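Local coordinates for PilO protein (Pseudomonas aeruginosa, PDB 2RJZ) that forms, with PilN, the inner-membrane foundation of the PilM/PilN/PilO/PilP complex needed to assemble functional type IV pili for adhesion and twitching motility, at residues P45-D50 with R104-H109; L79-S84 with A130-Y135; M27-G32 with Q73-E78. All coordinates share one frame; numbering follows the deposited sequence.

Contact 1 of 3, residues P45-D50 with R104-H109. With SO4 (sulfate ion), chain D.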
loop_
_atom_site.group_PDB
_atom_site.type_symbol
_atom_site.label_atom_id
_atom_site.label_comp_id
_atom_site.label_asym_id
_atom_site.label_seq_id
_atom_site.Cartn_x
_atom_site.Cartn_y
_atom_site.Cartn_z
ATOM N N PRO A 45 -2.986 -6.165 18.848
ATOM C CA PRO A 45 -4.299 -5.971 19.452
ATOM C C PRO A 45 -4.762 -4.513 19.391
ATOM O O PRO A 45 -5.963 -4.248 19.210
ATOM C CB PRO A 45 -4.072 -6.401 20.924
ATOM C CG PRO A 45 -2.844 -7.248 20.887
ATOM C CD PRO A 45 -1.992 -6.578 19.860
ATOM N N GLY A 46 -3.810 -3.594 19.575
ATOM C CA GLY A 46 -4.066 -2.173 19.450
ATOM C C GLY A 46 -4.417 -1.816 18.014
ATOM O O GLY A 46 -5.353 -1.033 17.762
ATOM N N LEU A 47 -3.693 -2.402 17.066
ATOM C CA LEU A 47 -4.038 -2.208 15.652
ATOM C C LEU A 47 -5.491 -2.637 15.364
ATOM O O LEU A 47 -6.283 -1.871 14.798
ATOM C CB LEU A 47 -3.046 -2.931 14.709
ATOM C CG LEU A 47 -3.340 -2.804 13.202
ATOM C CD1 LEU A 47 -3.297 -1.359 12.727
ATOM C CD2 LEU A 47 -2.319 -3.616 12.441
ATOM N N LEU A 48 -5.839 -3.851 15.787
ATOM C CA LEU A 48 -7.190 -4.362 15.587
ATOM C C LEU A 48 -8.240 -3.482 16.215
ATOM O O LEU A 48 -9.293 -3.244 15.626
ATOM C CB LEU A 48 -7.321 -5.813 16.076
ATOM C CG LEU A 48 -6.433 -6.822 15.318
ATOM C CD1 LEU A 48 -6.776 -8.254 15.759
ATOM C CD2 LEU A 48 -6.529 -6.693 13.779
ATOM N N GLU A 49 -7.939 -2.974 17.399
ATOM C CA GLU A 49 -8.826 -2.018 18.062
ATOM C C GLU A 49 -9.034 -0.740 17.212
ATOM O O GLU A 49 -10.151 -0.264 17.084
ATOM C CB GLU A 49 -8.253 -1.640 19.432
ATOM C CG GLU A 49 -9.044 -0.552 20.111
ATOM C CD GLU A 49 -8.258 0.175 21.164
ATOM O OE1 GLU A 49 -7.003 0.208 21.073
ATOM O OE2 GLU A 49 -8.898 0.734 22.081
ATOM N N ASP A 50 -7.954 -0.174 16.669
ATOM C CA ASP A 50 -8.054 1.055 15.852
ATOM C C ASP A 50 -8.743 0.810 14.532
ATOM O O ASP A 50 -9.563 1.617 14.102
ATOM C CB ASP A 50 -6.672 1.637 15.563
ATOM C CG ASP A 50 -6.075 2.317 16.763
ATOM O OD1 ASP A 50 -6.865 2.695 17.647
ATOM O OD2 ASP A 50 -4.827 2.481 16.823
ATOM N N ARG A 104 0.100 3.852 13.418
ATOM C CA ARG A 104 0.530 2.452 13.490
ATOM C C ARG A 104 1.314 2.165 12.211
ATOM O O ARG A 104 1.109 2.841 11.190
ATOM C CB ARG A 104 -0.683 1.497 13.530
ATOM C CG ARG A 104 -1.688 1.731 14.673
ATOM C CD ARG A 104 -1.393 0.834 15.870
ATOM N NE ARG A 104 -2.279 1.164 16.980
ATOM C CZ ARG A 104 -2.024 0.863 18.251
ATOM N NH1 ARG A 104 -0.906 0.222 18.558
ATOM N NH2 ARG A 104 -2.893 1.196 19.206
ATOM N N ILE A 105 2.177 1.155 12.265
ATOM C CA ILE A 105 2.928 0.689 11.116
ATOM C C ILE A 105 2.022 -0.355 10.448
ATOM O O ILE A 105 2.003 -1.526 10.829
ATOM C CB ILE A 105 4.315 0.045 11.508
ATOM C CG1 ILE A 105 5.145 0.943 12.454
ATOM C CG2 ILE A 105 5.069 -0.414 10.250
ATOM C CD1 ILE A 105 5.348 2.379 12.013
ATOM N N VAL A 106 1.224 0.107 9.493
ATOM C CA VAL A 106 0.251 -0.748 8.821
ATOM C C VAL A 106 0.185 -0.350 7.344
ATOM O O VAL A 106 0.072 0.827 7.026
ATOM C CB VAL A 106 -1.150 -0.708 9.508
ATOM C CG1 VAL A 106 -1.716 0.710 9.546
ATOM C CG2 VAL A 106 -2.119 -1.679 8.832
ATOM N N THR A 107 0.308 -1.331 6.458
ATOM C CA THR A 107 0.215 -1.059 5.037
ATOM C C THR A 107 -1.035 -1.767 4.512
ATOM O O THR A 107 -1.457 -2.806 5.060
ATOM C CB THR A 107 1.474 -1.534 4.281
ATOM O OG1 THR A 107 1.678 -2.929 4.524
ATOM C CG2 THR A 107 2.712 -0.764 4.711
ATOM N N LEU A 108 -1.624 -1.203 3.472
ATOM C CA LEU A 108 -2.826 -1.766 2.874
ATOM C C LEU A 108 -2.514 -2.270 1.487
ATOM O O LEU A 108 -1.667 -1.703 0.780
ATOM C CB LEU A 108 -3.969 -0.745 2.853
ATOM C CG LEU A 108 -4.409 -0.275 4.243
ATOM C CD1 LEU A 108 -5.380 0.878 4.120
ATOM C CD2 LEU A 108 -5.085 -1.413 4.987
ATOM N N HIS A 109 -3.172 -3.363 1.102
ATOM C CA HIS A 109 -2.781 -4.062 -0.139
ATOM C C HIS A 109 -3.979 -4.311 -1.041
ATOM O O HIS A 109 -4.814 -3.420 -1.157
ATOM C CB HIS A 109 -1.911 -5.270 0.184
ATOM C CG HIS A 109 -0.739 -4.899 1.043
ATOM N ND1 HIS A 109 0.503 -4.586 0.525
ATOM C CD2 HIS A 109 -0.649 -4.708 2.383
ATOM C CE1 HIS A 109 1.312 -4.235 1.510
ATOM N NE2 HIS A 109 0.636 -4.304 2.649
HETATM S S SO4 D . -1.251 0.093 22.169
HETATM O O1 SO4 D . -1.310 -0.710 23.396
HETATM O O2 SO4 D . -0.359 1.235 22.361
HETATM O O3 SO4 D . -0.771 -0.756 21.077
HETATM O O4 SO4 D . -2.591 0.595 21.852
HETATM O O HOH W 1 -5.870 2.239 20.098
#
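Asp50 and Arg104 form a salt bridge between helix 43-57 and the loop that leads into strand 106-115. Arg104 NE gives a nearly straight bond to Asp50 OD2 (2.9 Å, 166° at the hydrogen). The acceptor lies in the guanidinium plane, whereas the bond reaches OD2 from its anti side, 31° out of the carboxylate plane. Arg104 NH2 adds a weak bond to Asp50 OD2 at 3.3 Å. NH1 and NH2 also grip a sulfate, probably from the crystallisation liquor: Arg104 NH1 donates to its O3 (2.7 Å) and Arg104 NH2 to its O4 (2.7 Å). Glu43, also on the helix, forms a second salt bridge with Arg104 NH1, and a water spans Glu49 OE1, Asp50 OD1 and Arg104 NH2.

A bend at chi2 (-95°) carries the Arg104 chain across the helix and lays its guanidinium flat against the backbone of Gly46 and Leu47. Gly46 C stands 3.5 Å above the plane, over its centre. Without a side chain at Gly46, the guanidinium and sulfate can come this close. Farther in, Leu47 runs past the arginine in the opposite direction; its CD1 touches Arg104 CB at 4.0 Å and Val106 CB at 3.9 Å. This leucine also packs on Ile81 and Thr132 of the sheet beneath the helix.

The contact therefore grades from a charged, hydrated outer end to a buried aliphatic interior. Asp50, Glu43, the sulfate and the backbone under one face probably fix the guanidinium's position and rotation, the anions balancing its charge. Charge thus ties the helix to the loop, and Leu47 on Val106 adds packing onto the strand.

Contact 2 of 3, residues L79-S84 with A130-Y135. With SO4 (sulfate ion), chain C.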
loop_
_atom_site.group_PDB
_atom_site.type_symbol
_atom_site.label_atom_id
_atom_site.label_comp_id
_atom_site.label_asym_id
_atom_site.label_seq_id
_atom_site.Cartn_x
_atom_site.Cartn_y
_atom_site.Cartn_z
ATOM N N LEU A 79 2.859 -9.660 9.237
ATOM C CA LEU A 79 1.682 -10.291 9.788
ATOM C C LEU A 79 0.493 -9.815 8.952
ATOM O O LEU A 79 0.045 -8.697 9.132
ATOM C CB LEU A 79 1.542 -9.914 11.277
ATOM C CG LEU A 79 2.698 -10.212 12.291
ATOM C CD1 LEU A 79 3.933 -9.255 12.289
ATOM C CD2 LEU A 79 2.153 -10.269 13.724
ATOM N N PRO A 80 0.018 -10.652 8.007
ATOM C CA PRO A 80 -1.110 -10.310 7.125
ATOM C C PRO A 80 -2.453 -10.484 7.819
ATOM O O PRO A 80 -2.711 -11.524 8.432
ATOM C CB PRO A 80 -0.988 -11.311 5.950
ATOM C CG PRO A 80 0.283 -12.132 6.222
ATOM C CD PRO A 80 0.566 -11.991 7.694
ATOM N N ILE A 81 -3.290 -9.455 7.723
ATOM C CA ILE A 81 -4.607 -9.439 8.317
ATOM C C ILE A 81 -5.616 -9.128 7.212
ATOM O O ILE A 81 -5.607 -8.026 6.629
ATOM C CB ILE A 81 -4.702 -8.327 9.370
ATOM C CG1 ILE A 81 -3.611 -8.485 10.437
ATOM C CG2 ILE A 81 -6.105 -8.255 9.980
ATOM C CD1 ILE A 81 -3.249 -7.177 11.129
ATOM N N GLN A 82 -6.495 -10.086 6.940
ATOM C CA GLN A 82 -7.580 -9.892 5.996
ATOM C C GLN A 82 -8.871 -9.418 6.666
ATOM O O GLN A 82 -9.406 -10.098 7.550
ATOM C CB GLN A 82 -7.827 -11.188 5.236
ATOM C CG GLN A 82 -8.865 -11.045 4.154
ATOM C CD GLN A 82 -9.384 -12.389 3.703
ATOM O OE1 GLN A 82 -8.600 -13.281 3.367
ATOM N NE2 GLN A 82 -10.711 -12.556 3.709
ATOM N N ILE A 83 -9.353 -8.245 6.246
ATOM C CA ILE A 83 -10.529 -7.620 6.804
ATOM C C ILE A 83 -11.718 -7.675 5.832
ATOM O O ILE A 83 -11.604 -7.203 4.673
ATOM C CB ILE A 83 -10.302 -6.102 7.056
ATOM C CG1 ILE A 83 -8.910 -5.768 7.590
ATOM C CG2 ILE A 83 -11.392 -5.514 7.941
ATOM C CD1 ILE A 83 -8.550 -6.488 8.805
ATOM N N SER A 84 -12.858 -8.174 6.323
ATOM C CA SER A 84 -14.137 -8.109 5.620
ATOM C C SER A 84 -15.113 -7.165 6.303
ATOM O O SER A 84 -15.474 -7.358 7.474
ATOM C CB SER A 84 -14.798 -9.492 5.539
ATOM O OG SER A 84 -14.012 -10.383 4.768
ATOM N N ALA A 130 -4.486 -6.086 4.976
ATOM C CA ALA A 130 -3.635 -5.170 5.696
ATOM C C ALA A 130 -2.431 -5.983 6.156
ATOM O O ALA A 130 -2.495 -7.213 6.207
ATOM C CB ALA A 130 -4.366 -4.563 6.901
ATOM N N LYS A 131 -1.317 -5.308 6.427
ATOM C CA LYS A 131 -0.167 -5.976 7.013
ATOM C C LYS A 131 0.427 -5.124 8.072
ATOM O O LYS A 131 0.481 -3.899 7.974
ATOM C CB LYS A 131 0.941 -6.256 5.992
ATOM C CG LYS A 131 0.648 -7.348 5.027
ATOM C CD LYS A 131 1.708 -7.344 3.958
ATOM C CE LYS A 131 1.336 -8.338 2.881
ATOM N NZ LYS A 131 2.429 -8.461 1.898
ATOM N N THR A 132 0.896 -5.800 9.104
ATOM C CA THR A 132 1.734 -5.140 10.047
ATOM C C THR A 132 3.023 -5.965 10.179
ATOM O O THR A 132 3.145 -7.055 9.598
ATOM C CB THR A 132 1.001 -4.872 11.379
ATOM O OG1 THR A 132 1.744 -3.879 12.118
ATOM C CG2 THR A 132 0.821 -6.178 12.193
ATOM N N TYR A 133 3.965 -5.439 10.946
ATOM C CA TYR A 133 5.318 -5.926 10.944
ATOM C C TYR A 133 5.916 -5.865 12.357
ATOM O O TYR A 133 5.591 -4.979 13.168
ATOM C CB TYR A 133 6.185 -5.096 9.972
ATOM C CG TYR A 133 5.581 -4.905 8.576
ATOM C CD1 TYR A 133 5.982 -5.705 7.483
ATOM C CD2 TYR A 133 4.602 -3.929 8.361
ATOM C CE1 TYR A 133 5.416 -5.501 6.205
ATOM C CE2 TYR A 133 4.031 -3.732 7.126
ATOM C CZ TYR A 133 4.433 -4.507 6.051
ATOM O OH TYR A 133 3.813 -4.251 4.846
ATOM N N ARG A 134 6.819 -6.799 12.633
ATOM C CA ARG A 134 7.600 -6.721 13.857
ATOM C C ARG A 134 9.045 -7.113 13.567
ATOM O O ARG A 134 9.309 -7.822 12.589
ATOM C CB ARG A 134 6.973 -7.600 14.934
ATOM C CG ARG A 134 7.208 -9.075 14.754
ATOM C CD ARG A 134 6.243 -9.866 15.639
ATOM N NE ARG A 134 6.184 -11.290 15.295
ATOM C CZ ARG A 134 7.006 -12.218 15.784
ATOM N NH1 ARG A 134 7.989 -11.868 16.624
ATOM N NH2 ARG A 134 6.853 -13.494 15.426
ATOM N N TYR A 135 9.968 -6.645 14.401
ATOM C CA TYR A 135 11.356 -7.093 14.336
ATOM C C TYR A 135 11.471 -8.625 14.343
ATOM O O TYR A 135 10.808 -9.295 15.140
ATOM C CB TYR A 135 12.128 -6.526 15.516
ATOM C CG TYR A 135 13.556 -6.981 15.597
ATOM C CD1 TYR A 135 14.448 -6.696 14.562
ATOM C CD2 TYR A 135 14.032 -7.684 16.717
ATOM C CE1 TYR A 135 15.761 -7.090 14.618
ATOM C CE2 TYR A 135 15.370 -8.093 16.789
ATOM C CZ TYR A 135 16.222 -7.790 15.728
ATOM O OH TYR A 135 17.546 -8.167 15.745
HETATM S S SO4 C . 1.487 -8.101 -1.267
HETATM O O1 SO4 C . 0.249 -8.520 -0.585
HETATM O O2 SO4 C . 2.537 -7.688 -0.331
HETATM O O3 SO4 C . 2.025 -9.236 -2.027
HETATM O O4 SO4 C . 1.198 -6.951 -2.142
#
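Leu79-Ile81 pair with Ala130-Thr132 as antiparallel neighbours at the centre of the four-stranded sheet, whose strand order is 1-2-4-3. The ladder is tight here. Leu79 and Thr132 form one hydrogen-bonded pair, with Leu79 N to Thr132 O at 2.6 Å and Thr132 N to Leu79 O at 3.0 Å; in the next, Ile81 N to Ala130 O and Ala130 N to Ile81 O are both 2.8 Å and almost straight. Between them Pro80 faces Lys131 as a non-hydrogen-bonded pair, so the missing N-H of proline costs nothing on this side.

Leu79, Ile81, Ala130 and Thr132 share one face, packed in part beneath Val44 and Leu47 of helix 43-57. Thr132 turns OG1 anti to its own nitrogen (chi1 -163°), toward the carbonyl of Ile105 that binds it, which leaves CG2 against Leu79 CB at 3.9 Å.

Beyond Thr132 side chains carry the contact of the two segments: the Arg134 chain runs beside Leu79 CD1 and its guanidinium continues to a salt bridge with Glu70. The opposite face is looser, for there the Lys131 chain leans over Pro80, then extends away to Glu78 and a sulfate. The touching atom is Lys131 CG, 4.0 Å from Pro80 CA.

Contact 3 of 3, residues M27-G32 with Q73-E78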
loop_
_atom_site.group_PDB
_atom_site.type_symbol
_atom_site.label_atom_id
_atom_site.label_comp_id
_atom_site.label_asym_id
_atom_site.label_seq_id
_atom_site.Cartn_x
_atom_site.Cartn_y
_atom_site.Cartn_z
ATOM N N MET A 27 18.249 -1.287 3.729
ATOM C CA MET A 27 16.867 -0.830 3.854
ATOM C C MET A 27 16.109 -1.743 4.827
ATOM O O MET A 27 15.448 -1.268 5.760
ATOM C CB MET A 27 16.188 -0.800 2.478
ATOM C CG MET A 27 14.992 0.105 2.407
ATOM S SD MET A 27 14.209 0.246 0.786
ATOM C CE MET A 27 12.779 1.122 1.380
ATOM N N GLU A 28 16.208 -3.049 4.600
ATOM C CA GLU A 28 15.549 -4.034 5.462
ATOM C C GLU A 28 16.042 -3.954 6.903
ATOM O O GLU A 28 15.241 -3.956 7.836
ATOM C CB GLU A 28 15.756 -5.444 4.919
ATOM C CG GLU A 28 15.255 -5.584 3.510
ATOM C CD GLU A 28 15.379 -6.994 2.999
ATOM O OE1 GLU A 28 14.789 -7.898 3.657
ATOM O OE2 GLU A 28 16.059 -7.173 1.949
ATOM N N GLU A 29 17.358 -3.880 7.077
ATOM C CA GLU A 29 17.949 -3.825 8.408
ATOM C C GLU A 29 17.466 -2.571 9.157
ATOM O O GLU A 29 17.087 -2.639 10.337
ATOM C CB GLU A 29 19.487 -3.886 8.320
ATOM C CG GLU A 29 20.177 -4.078 9.675
ATOM C CD GLU A 29 21.594 -4.656 9.543
ATOM O OE1 GLU A 29 22.227 -4.477 8.460
ATOM O OE2 GLU A 29 22.061 -5.286 10.524
ATOM N N SER A 30 17.469 -1.439 8.458
ATOM C CA SER A 30 16.931 -0.200 8.992
ATOM C C SER A 30 15.455 -0.289 9.348
ATOM O O SER A 30 15.038 0.222 10.379
ATOM C CB SER A 30 17.180 0.947 8.021
ATOM O OG SER A 30 18.580 1.176 7.954
ATOM N N PHE A 31 14.670 -0.955 8.516
ATOM C CA PHE A 31 13.256 -1.122 8.805
ATOM C C PHE A 31 13.095 -1.922 10.109
ATOM O O PHE A 31 12.330 -1.536 10.969
ATOM C CB PHE A 31 12.549 -1.789 7.616
ATOM C CG PHE A 31 11.047 -1.971 7.793
ATOM C CD1 PHE A 31 10.219 -0.900 8.166
ATOM C CD2 PHE A 31 10.468 -3.205 7.545
ATOM C CE1 PHE A 31 8.818 -1.066 8.271
ATOM C CE2 PHE A 31 9.090 -3.397 7.673
ATOM C CZ PHE A 31 8.262 -2.324 8.044
ATOM N N GLY A 32 13.839 -3.019 10.251
ATOM C CA GLY A 32 13.851 -3.817 11.472
ATOM C C GLY A 32 14.365 -3.046 12.686
ATOM O O GLY A 32 13.811 -3.177 13.752
ATOM N N GLN A 73 11.108 -12.375 7.060
ATOM C CA GLN A 73 12.253 -11.999 6.268
ATOM C C GLN A 73 13.416 -12.032 7.228
ATOM O O GLN A 73 13.269 -12.488 8.357
ATOM C CB GLN A 73 12.072 -10.607 5.679
ATOM C CG GLN A 73 10.848 -10.460 4.748
ATOM C CD GLN A 73 10.867 -11.405 3.565
ATOM O OE1 GLN A 73 11.927 -11.754 3.045
ATOM N NE2 GLN A 73 9.682 -11.805 3.111
ATOM N N GLN A 74 14.574 -11.550 6.807
ATOM C CA GLN A 74 15.742 -11.561 7.680
ATOM C C GLN A 74 15.587 -10.685 8.930
ATOM O O GLN A 74 15.879 -11.138 10.046
ATOM C CB GLN A 74 17.022 -11.190 6.902
ATOM C CG GLN A 74 18.295 -11.565 7.684
ATOM C CD GLN A 74 19.608 -11.245 6.954
ATOM O OE1 GLN A 74 19.624 -10.608 5.891
ATOM N NE2 GLN A 74 20.715 -11.686 7.542
ATOM N N PHE A 75 15.127 -9.444 8.760
ATOM C CA PHE A 75 15.135 -8.501 9.883
ATOM C C PHE A 75 13.759 -8.089 10.411
ATOM O O PHE A 75 13.656 -7.316 11.365
ATOM C CB PHE A 75 16.006 -7.276 9.556
ATOM C CG PHE A 75 17.432 -7.632 9.189
ATOM C CD1 PHE A 75 18.341 -7.999 10.163
ATOM C CD2 PHE A 75 17.849 -7.599 7.875
ATOM C CE1 PHE A 75 19.655 -8.345 9.831
ATOM C CE2 PHE A 75 19.135 -7.920 7.534
ATOM C CZ PHE A 75 20.046 -8.300 8.503
ATOM N N TYR A 76 12.707 -8.595 9.782
ATOM C CA TYR A 76 11.347 -8.264 10.175
ATOM C C TYR A 76 10.438 -9.395 9.750
ATOM O O TYR A 76 10.763 -10.178 8.852
ATOM C CB TYR A 76 10.882 -6.919 9.573
ATOM C CG TYR A 76 10.693 -6.956 8.066
ATOM C CD1 TYR A 76 9.478 -7.298 7.505
ATOM C CD2 TYR A 76 11.754 -6.649 7.207
ATOM C CE1 TYR A 76 9.316 -7.342 6.112
ATOM C CE2 TYR A 76 11.606 -6.698 5.840
ATOM C CZ TYR A 76 10.396 -7.044 5.299
ATOM O OH TYR A 76 10.266 -7.080 3.937
ATOM N N ILE A 77 9.302 -9.477 10.428
ATOM C CA ILE A 77 8.289 -10.475 10.153
ATOM C C ILE A 77 6.992 -9.735 9.805
ATOM O O ILE A 77 6.613 -8.781 10.495
ATOM C CB ILE A 77 8.099 -11.396 11.400
ATOM C CG1 ILE A 77 9.442 -12.029 11.789
ATOM C CG2 ILE A 77 7.008 -12.481 11.155
ATOM C CD1 ILE A 77 9.490 -12.563 13.222
ATOM N N GLU A 78 6.344 -10.139 8.724
ATOM C CA GLU A 78 5.085 -9.529 8.352
ATOM C C GLU A 78 3.920 -10.367 8.853
ATOM O O GLU A 78 3.993 -11.600 8.923
ATOM C CB GLU A 78 4.988 -9.213 6.850
ATOM C CG GLU A 78 4.732 -10.402 5.976
ATOM C CD GLU A 78 4.694 -10.087 4.480
ATOM O OE1 GLU A 78 5.601 -9.365 3.967
ATOM O OE2 GLU A 78 3.749 -10.611 3.824
#
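Two aromatic residues, Phe75 in the turn before strand 76-87 and Tyr76, its first residue, meet the face of helix 17-36 that carries Glu28, Glu29, Phe31 and Gly32. The ring-to-ring contact is T-shaped: Phe31 presents its edge to the face of Tyr76, with centroids 5.1 Å apart and planes at 75°. Phe31 CD2 lies 3.7 Å from Tyr76 CD2. Phe31 holds CG anti to its backbone N (chi1 -178°), which sends the ring off the helix toward the strand, and it also meets Tyr133 edge-to-face. Gln73 CB sits over the other face of Tyr76.

A second group of contacts is CH-pi and stacking. Glu29 CB stands over the face of Phe75, 4.2 Å from its centroid, and the extended chain carries the carboxylate across the same ring, their planes only 17° apart. Gln74 CG lies on the opposite face, so Phe75 is sandwiched.

Backbone contact is closest at Gly32, whose CA makes a CA-H...O contact with Phe75 O (3.5 Å); the absence of a side chain permits this approach.

Among polar groups, Glu28 OE1 comes within 4.0 Å of Tyr76 CE2, but it is paired with Lys4, which also binds Gln73 OE1. The helix, predicted to be coiled coil, is thus joined to the sheet mainly through aromatic surfaces and aliphatic stems; Glu29 is exposed, while Lys4 probably offsets the charge of Glu28.

How the contacts relate
All three contacts converge on the single antiparallel sheet of this periplasmic domain. Contacts 1 and 2 have centres about 7 Å apart and adjoin through neighbouring strands 106-115 and 124-135, where Thr107 meets Tyr133. Contacts 2 and 3, about 15 Å apart between centres, share strand 76-87; Ile77 with Arg134 continues the pairing toward contact 3, which closes before contact 2 opens along the chain. Contact 1 interleaves with both. Successive helices 17-36 and 43-57 are thus fastened to different parts of one sheet, about 18 Å apart between contact centres. Contacts 1 and 3 also touch a second copy of PilO in the crystal assembly.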